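Local coordinates for protein flavin prenyltransferase PAD1, mitochondrial (Aspergillus niger, PDB 6QLG) that probably transfers a dimethylallyl group from dimethylallyl phosphate to the flavin N5 and C6 atoms of FMN, making the prenylated cofactor for a ferulic acid decarboxylase, at residues B[120-125]-B[154-159]. Residues are numbered along the deposited sequence; the frame is centred on the assembly and turned at random.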
loop_
_atom_site.group_PDB
_atom_site.type_symbol
_atom_site.label_atom_id
_atom_site.label_comp_id
_atom_site.label_asym_id
_atom_site.label_seq_id
_atom_site.Cartn_x
_atom_site.Cartn_y
_atom_site.Cartn_z
ATOM N N MET B 120 -10.040 27.799 9.160
ATOM C CA MET B 120 -11.032 27.226 10.052
ATOM C C MET B 120 -10.309 26.450 11.137
ATOM O O MET B 120 -9.317 25.768 10.862
ATOM C CB MET B 120 -11.995 26.314 9.284
ATOM C CG MET B 120 -12.941 25.497 10.149
ATOM S SD MET B 120 -14.098 24.559 9.131
ATOM C CE MET B 120 -15.311 24.064 10.355
ATOM N N ILE B 121 -10.797 26.562 12.369
ATOM C CA ILE B 121 -10.277 25.781 13.483
ATOM C C ILE B 121 -11.445 25.105 14.184
ATOM O O ILE B 121 -12.435 25.758 14.531
ATOM C CB ILE B 121 -9.454 26.642 14.466
ATOM C CG1 ILE B 121 -8.970 25.791 15.642
ATOM C CG2 ILE B 121 -10.247 27.862 14.936
ATOM C CD1 ILE B 121 -7.890 26.450 16.483
ATOM N N VAL B 122 -11.342 23.791 14.360
ATOM C CA VAL B 122 -12.317 23.009 15.110
ATOM C C VAL B 122 -11.727 22.783 16.496
ATOM O O VAL B 122 -10.754 22.037 16.653
ATOM C CB VAL B 122 -12.647 21.683 14.411
ATOM C CG1 VAL B 122 -13.780 20.970 15.132
ATOM C CG2 VAL B 122 -13.013 21.929 12.950
ATOM N N VAL B 123 -12.302 23.434 17.502
ATOM C CA VAL B 123 -11.703 23.459 18.834
ATOM C C VAL B 123 -12.794 23.480 19.901
ATOM O O VAL B 123 -13.576 24.438 19.972
ATOM C CB VAL B 123 -10.747 24.656 18.982
ATOM C CG1 VAL B 123 -11.396 25.946 18.466
ATOM C CG2 VAL B 123 -10.309 24.813 20.431
ATOM N N PRO B 124 -12.911 22.433 20.730
ATOM C CA PRO B 124 -12.155 21.188 20.569
ATOM C C PRO B 124 -12.781 20.321 19.482
ATOM O O PRO B 124 -13.934 20.560 19.114
ATOM C CB PRO B 124 -12.269 20.532 21.943
ATOM C CG PRO B 124 -13.599 20.998 22.448
ATOM C CD PRO B 124 -13.790 22.397 21.913
ATOM N N CYS B 125 -12.042 19.343 18.969
ATOM C CA CYS B 125 -12.514 18.496 17.882
ATOM C C CYS B 125 -12.688 17.072 18.394
ATOM O O CYS B 125 -11.718 16.439 18.826
ATOM C CB CYS B 125 -11.546 18.526 16.700
ATOM S SG CYS B 125 -12.125 17.576 15.274
ATOM N N ARG B 154 -7.378 25.879 2.044
ATOM C CA ARG B 154 -7.289 26.819 3.152
ATOM C C ARG B 154 -6.875 26.088 4.424
ATOM O O ARG B 154 -7.102 24.884 4.574
ATOM C CB ARG B 154 -8.621 27.542 3.364
ATOM C CG ARG B 154 -9.040 28.405 2.182
ATOM C CD ARG B 154 -10.465 28.916 2.326
ATOM N NE ARG B 154 -10.983 29.434 1.062
ATOM C CZ ARG B 154 -12.265 29.693 0.827
ATOM N NH1 ARG B 154 -13.174 29.484 1.772
ATOM N NH2 ARG B 154 -12.642 30.163 -0.355
ATOM N N ARG B 155 -6.258 26.832 5.340
ATOM C CA ARG B 155 -5.726 26.243 6.563
ATOM C C ARG B 155 -6.856 25.723 7.444
ATOM O O ARG B 155 -7.803 26.451 7.756
ATOM C CB ARG B 155 -4.880 27.276 7.312
ATOM C CG ARG B 155 -4.401 26.859 8.702
ATOM C CD ARG B 155 -3.469 25.646 8.688
ATOM N NE ARG B 155 -2.445 25.701 7.647
ATOM C CZ ARG B 155 -1.189 26.093 7.844
ATOM N NH1 ARG B 155 -0.790 26.482 9.048
ATOM N NH2 ARG B 155 -0.330 26.102 6.834
ATOM N N LEU B 156 -6.763 24.452 7.832
ATOM C CA LEU B 156 -7.759 23.804 8.679
ATOM C C LEU B 156 -7.042 23.151 9.850
ATOM O O LEU B 156 -6.212 22.258 9.651
ATOM C CB LEU B 156 -8.566 22.763 7.894
ATOM C CG LEU B 156 -9.501 21.871 8.717
ATOM C CD1 LEU B 156 -10.624 22.689 9.349
ATOM C CD2 LEU B 156 -10.073 20.745 7.867
ATOM N N VAL B 157 -7.365 23.590 11.064
ATOM C CA VAL B 157 -6.738 23.090 12.283
ATOM C C VAL B 157 -7.783 22.332 13.087
ATOM O O VAL B 157 -8.850 22.874 13.399
ATOM C CB VAL B 157 -6.125 24.231 13.114
ATOM C CG1 VAL B 157 -5.559 23.690 14.420
ATOM C CG2 VAL B 157 -5.043 24.947 12.317
ATOM N N LEU B 158 -7.476 21.082 13.422
ATOM C CA LEU B 158 -8.359 20.232 14.212
ATOM C C LEU B 158 -7.712 20.004 15.572
ATOM O O LEU B 158 -6.710 19.287 15.675
ATOM C CB LEU B 158 -8.622 18.902 13.506
ATOM C CG LEU B 158 -9.077 18.941 12.048
ATOM C CD1 LEU B 158 -9.307 17.529 11.533
ATOM C CD2 LEU B 158 -10.335 19.774 11.901
ATOM N N VAL B 159 -8.283 20.610 16.611
ATOM C CA VAL B 159 -7.820 20.376 17.975
ATOM C C VAL B 159 -8.430 19.067 18.462
ATOM O O VAL B 159 -9.328 19.059 19.313
ATOM C CB VAL B 159 -8.172 21.560 18.898
ATOM C CG1 VAL B 159 -7.513 21.397 20.264
ATOM C CG2 VAL B 159 -7.729 22.870 18.256
#
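M120, I121 and V122 pair in parallel with L156, V157 and L158, the two strand axes 4.7 Å apart and inclined by 11°. M120 and V122 supply the hydrogen bonds on their strand: M120 N donates to R155 O and M120 O accepts from V157 N, then V122 N reaches V157 O at 2.8 Å and V122 O receives V159 N. A cis peptide bond before P124 turns the chain at 123-124, yet C125 N still bonds to V159 O (2.8 Å), from 51° above that carbonyl's plane.

On one face, L156 extends CD1 toward the neighbouring strand, to M120 CG (3.7 Å). Next along it, V122 and L158 lie alongside each other; with L158 CG anti to its carbonyl carbon (chi1 -51°), CD2 lies 3.6 Å from V122 CG2. C125 SG reaches L158 CB on this same side. The other face carries I121 beside V157, and I121 CD1 also meets V159 CG2 at 4.0 Å. V159, which buries more surface across the contact than any other residue, packs CG2 against V123 CB at 3.6 Å, the two side chains side by side at the turn.

These are adjacent inner strands of the parallel Rossmann-like flavoprotein sheet, 119-125 flanked by 42-47 and 155-160 by 182-183. Helices 127-135 and 141-151, which connect the two strands in a beta-alpha-beta crossover, cover the face of M120, L156 and L158, while F212 packs on V157 across the sheet. At the turn, P124 O accepts a hydrogen bond from T48 OG1 of the FMN pocket; beyond it C125 leads into helix 127-135, whose first residues bind the flavin nucleotide.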